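Local coordinates for protein choline kinase (Streptococcus pneumoniae, PDB 4R78) that probably phosphorylates choline at the expense of ATP, as a choline kinase with a protein kinase-like fold, at residues 86-92 with 135-141. Numbering follows the deposited sequence.
Sequences LLKDLGL and TIHTSAK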
ATOM      1  N   LEU A  86      15.505   7.570   0.213  1.00 15.09           N
ATOM      2  CA  LEU A  86      15.807   7.387   1.629  1.00 15.46           C
ATOM      3  C   LEU A  86      15.804   5.910   2.028  1.00 15.83           C
ATOM      4  O   LEU A  86      16.677   5.465   2.776  1.00 16.26           O
ATOM      5  CB  LEU A  86      14.826   8.182   2.499  1.00 15.11           C
ATOM      6  CG  LEU A  86      14.878   7.977   4.020  1.00 14.70           C
ATOM      7  CD1 LEU A  86      16.274   8.245   4.588  1.00 15.32           C
ATOM      8  CD2 LEU A  86      13.852   8.842   4.716  1.00 14.71           C
ATOM      9  N   LEU A  87      14.833   5.153   1.521  1.00 15.99           N
ATOM     10  CA  LEU A  87      14.661   3.756   1.923  1.00 16.37           C
ATOM     11  C   LEU A  87      15.537   2.774   1.153  1.00 16.27           C
ATOM     12  O   LEU A  87      15.622   1.598   1.522  1.00 16.00           O
ATOM     13  CB  LEU A  87      13.194   3.343   1.805  1.00 16.77           C
ATOM     14  CG  LEU A  87      12.226   3.963   2.813  1.00 17.17           C
ATOM     15  CD1 LEU A  87      10.800   3.745   2.359  1.00 18.59           C
ATOM     16  CD2 LEU A  87      12.453   3.399   4.208  1.00 19.48           C
ATOM     17  N   LYS A  88      16.192   3.258   0.097  1.00 16.44           N
ATOM     18  CA  LYS A  88      16.930   2.387  -0.823  1.00 16.88           C
ATOM     19  C   LYS A  88      17.918   1.449  -0.127  1.00 16.97           C
ATOM     20  O   LYS A  88      17.969   0.262  -0.452  1.00 16.67           O
ATOM     21  CB  LYS A  88      17.641   3.193  -1.916  1.00 17.03           C
ATOM     22  CG  LYS A  88      18.230   2.306  -3.013  1.00 18.36           C
ATOM     23  CD  LYS A  88      19.067   3.089  -4.009  1.00 20.37           C
ATOM     24  CE  LYS A  88      19.712   2.158  -5.024  1.00 21.90           C
ATOM     25  NZ  LYS A  88      20.630   1.175  -4.385  1.00 24.16           N
ATOM     26  N   ASP A  89      18.686   1.970   0.829  1.00 17.36           N
ATOM     27  CA  ASP A  89      19.742   1.161   1.454  1.00 18.13           C
ATOM     28  C   ASP A  89      19.253   0.066   2.408  1.00 18.13           C
ATOM     29  O   ASP A  89      20.057  -0.716   2.917  1.00 18.60           O
ATOM     30  CB  ASP A  89      20.855   2.027   2.075  1.00 18.43           C
ATOM     31  CG  ASP A  89      20.374   2.896   3.225  1.00 20.53           C
ATOM     32  OD1 ASP A  89      19.295   2.631   3.788  1.00 21.56           O
ATOM     33  OD2 ASP A  89      21.105   3.848   3.575  1.00 24.05           O
ATOM     34  N   LEU A  90      17.943   0.004   2.643  1.00 17.87           N
ATOM     35  CA  LEU A  90      17.350  -1.114   3.386  1.00 17.61           C
ATOM     36  C   LEU A  90      17.347  -2.397   2.557  1.00 17.50           C
ATOM     37  O   LEU A  90      17.270  -3.498   3.104  1.00 17.62           O
ATOM     38  CB  LEU A  90      15.921  -0.793   3.837  1.00 17.90           C
ATOM     39  CG  LEU A  90      15.676   0.319   4.857  1.00 18.32           C
ATOM     40  CD1 LEU A  90      14.210   0.329   5.266  1.00 18.98           C
ATOM     41  CD2 LEU A  90      16.570   0.178   6.086  1.00 19.24           C
ATOM     42  N   GLY A  91      17.417  -2.246   1.239  1.00 17.26           N
ATOM     43  CA  GLY A  91      17.440  -3.383   0.321  1.00 17.26           C
ATOM     44  C   GLY A  91      16.130  -4.150   0.228  1.00 17.14           C
ATOM     45  O   GLY A  91      16.113  -5.308  -0.187  1.00 17.78           O
ATOM     46  N   LEU A  92      15.031  -3.500   0.601  1.00 16.90           N
ATOM     47  CA  LEU A  92      13.726  -4.154   0.614  1.00 16.61           C
ATOM     48  C   LEU A  92      12.996  -4.049  -0.720  1.00 16.15           C
ATOM     49  O   LEU A  92      12.433  -5.021  -1.204  1.00 15.76           O
ATOM     50  CB  LEU A  92      12.854  -3.598   1.744  1.00 17.01           C
ATOM     51  CG  LEU A  92      13.329  -3.848   3.179  1.00 17.58           C
ATOM     52  CD1 LEU A  92      12.408  -3.159   4.173  1.00 18.76           C
ATOM     53  CD2 LEU A  92      13.432  -5.343   3.478  1.00 19.42           C
ATOM     54  N   THR A 135      12.891  -4.510  10.127  1.00 15.95           N
ATOM     55  CA  THR A 135      13.854  -3.672   9.414  1.00 16.10           C
ATOM     56  C   THR A 135      13.279  -2.286   9.124  1.00 15.94           C
ATOM     57  O   THR A 135      13.938  -1.269   9.367  1.00 16.12           O
ATOM     58  CB  THR A 135      14.337  -4.345   8.110  1.00 16.09           C
ATOM     59  OG1 THR A 135      15.133  -5.495   8.432  1.00 17.03           O
ATOM     60  CG2 THR A 135      15.168  -3.386   7.271  1.00 16.42           C
ATOM     61  N   ILE A 136      12.053  -2.240   8.612  1.00 15.78           N
ATOM     62  CA  ILE A 136      11.457  -0.945   8.301  1.00 15.53           C
ATOM     63  C   ILE A 136      11.110  -0.165   9.568  1.00 15.07           C
ATOM     64  O   ILE A 136      11.431   1.013   9.674  1.00 15.23           O
ATOM     65  CB  ILE A 136      10.268  -1.021   7.288  1.00 16.14           C
ATOM     66  CG1 ILE A 136       9.657   0.366   7.045  1.00 16.35           C
ATOM     67  CG2 ILE A 136       9.203  -1.989   7.741  1.00 16.59           C
ATOM     68  CD1 ILE A 136      10.607   1.379   6.421  1.00 17.56           C
ATOM     69  N   HIS A 137      10.498  -0.830  10.545  1.00 14.63           N
ATOM     70  CA  HIS A 137      10.043  -0.120  11.738  1.00 14.39           C
ATOM     71  C   HIS A 137      11.156   0.367  12.659  1.00 14.58           C
ATOM     72  O   HIS A 137      10.951   1.320  13.411  1.00 15.44           O
ATOM     73  CB  HIS A 137       9.000  -0.933  12.508  1.00 13.99           C
ATOM     74  CG  HIS A 137       7.768  -1.219  11.709  1.00 13.49           C
ATOM     75  ND1 HIS A 137       6.930  -2.276  11.982  1.00 13.46           N
ATOM     76  CD2 HIS A 137       7.251  -0.600  10.620  1.00 13.15           C
ATOM     77  CE1 HIS A 137       5.937  -2.285  11.110  1.00 13.09           C
ATOM     78  NE2 HIS A 137       6.109  -1.277  10.273  1.00 13.07           N
ATOM     79  N   THR A 138      12.326  -0.265  12.577  1.00 14.83           N
ATOM     80  CA  THR A 138      13.484   0.139  13.380  1.00 14.90           C
ATOM     81  C   THR A 138      14.555   0.857  12.548  1.00 15.01           C
ATOM     82  O   THR A 138      15.691   1.021  13.002  1.00 15.22           O
ATOM     83  CB  THR A 138      14.142  -1.071  14.080  1.00 14.72           C
ATOM     84  OG1 THR A 138      14.710  -1.942  13.095  1.00 15.58           O
ATOM     85  CG2 THR A 138      13.130  -1.837  14.934  1.00 15.14           C
ATOM     86  N   SER A 139      14.195   1.281  11.339  1.00 14.83           N
ATOM     87  CA  SER A 139      15.160   1.889  10.413  1.00 14.97           C
ATOM     88  C   SER A 139      15.716   3.224  10.902  1.00 15.39           C
ATOM     89  O   SER A 139      16.777   3.655  10.440  1.00 15.58           O
ATOM     90  CB  SER A 139      14.523   2.089   9.037  1.00 14.80           C
ATOM     91  OG  SER A 139      13.615   3.180   9.056  1.00 14.71           O
ATOM     92  N   ALA A 140      14.995   3.858  11.829  1.00 15.49           N
ATOM     93  CA  ALA A 140      15.274   5.217  12.317  1.00 15.62           C
ATOM     94  C   ALA A 140      15.174   6.282  11.221  1.00 15.77           C
ATOM     95  O   ALA A 140      15.539   7.440  11.437  1.00 16.33           O
ATOM     96  CB  ALA A 140      16.635   5.288  13.032  1.00 15.86           C
ATOM     97  N   LYS A 141      14.664   5.890  10.052  1.00 15.34           N
ATOM     98  CA  LYS A 141      14.538   6.814   8.931  1.00 15.57           C
ATOM     99  C   LYS A 141      13.334   7.719   9.117  1.00 15.46           C
ATOM    100  O   LYS A 141      12.269   7.272   9.560  1.00 15.63           O
ATOM    101  CB  LYS A 141      14.454   6.053   7.603  1.00 15.46           C
ATOM    102  CG  LYS A 141      15.733   5.304   7.268  1.00 16.61           C
ATOM    103  CD  LYS A 141      15.608   4.462   6.017  1.00 17.66           C
ATOM    104  CE  LYS A 141      16.958   3.846   5.647  1.00 17.69           C
ATOM    105  NZ  LYS A 141      17.967   4.832   5.147  1.00 18.36           N
TER
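Lys141 reaches across from the loop behind helix 126-137 and lays its extended chain between Leu86 and Leu90, so that its ammonium group reaches the last part of helix 77-87. There NZ donates to Leu86 O at 2.8 Å. The same nitrogen forms a salt bridge with Asp89 OD1 at 2.9 Å, entering on the syn side, 22° out of the carboxylate plane. Its aliphatic stem is straight until the last torsion, where a turn (chi4 -70°) swings NZ onto these two oxygens. The lysine thus pairs a carboxylate with a backbone carbonyl, two acceptors that would both be expected to favour its charged form. Leu86 runs antiparallel to the stem, its CD1 4.0 Å from Lys141 CG, while Leu90 CD2 packs 3.7 Å from Lys141 CE.

The close packing lies deeper. Ile136, with CG1 anti to its backbone N (chi1 178°), extends CD1 to within 3.5 Å of Leu87 CD2, and its chain lies at about a right angle to Leu90, whose CD1 is 3.9 Å from that same methyl. Trp215 touches both Leu87 and Ile136, and the buried Leu92 adds its CD1 at 4.3 Å from Ile136 CB. Toward the surface the contact is looser: Thr135 CG2 stands 4.0 Å from Leu90 CD2, and Asp89 is an exposed residue, so the salt bridge sits on the solvent side.

Behind the lysine, Ser139 OG accepts from Lys141 N in an ST turn and also hydrogen-bonds Ser192 OG, tying the turn that carries Lys141 to Ser192. Apolar inside and ionic outside, the contact joins the end of the helix that precedes strand 96-100 of the N-terminal five-stranded sheet to the helical C-terminal lobe, an interlobe junction of the bilobal protein kinase-like fold.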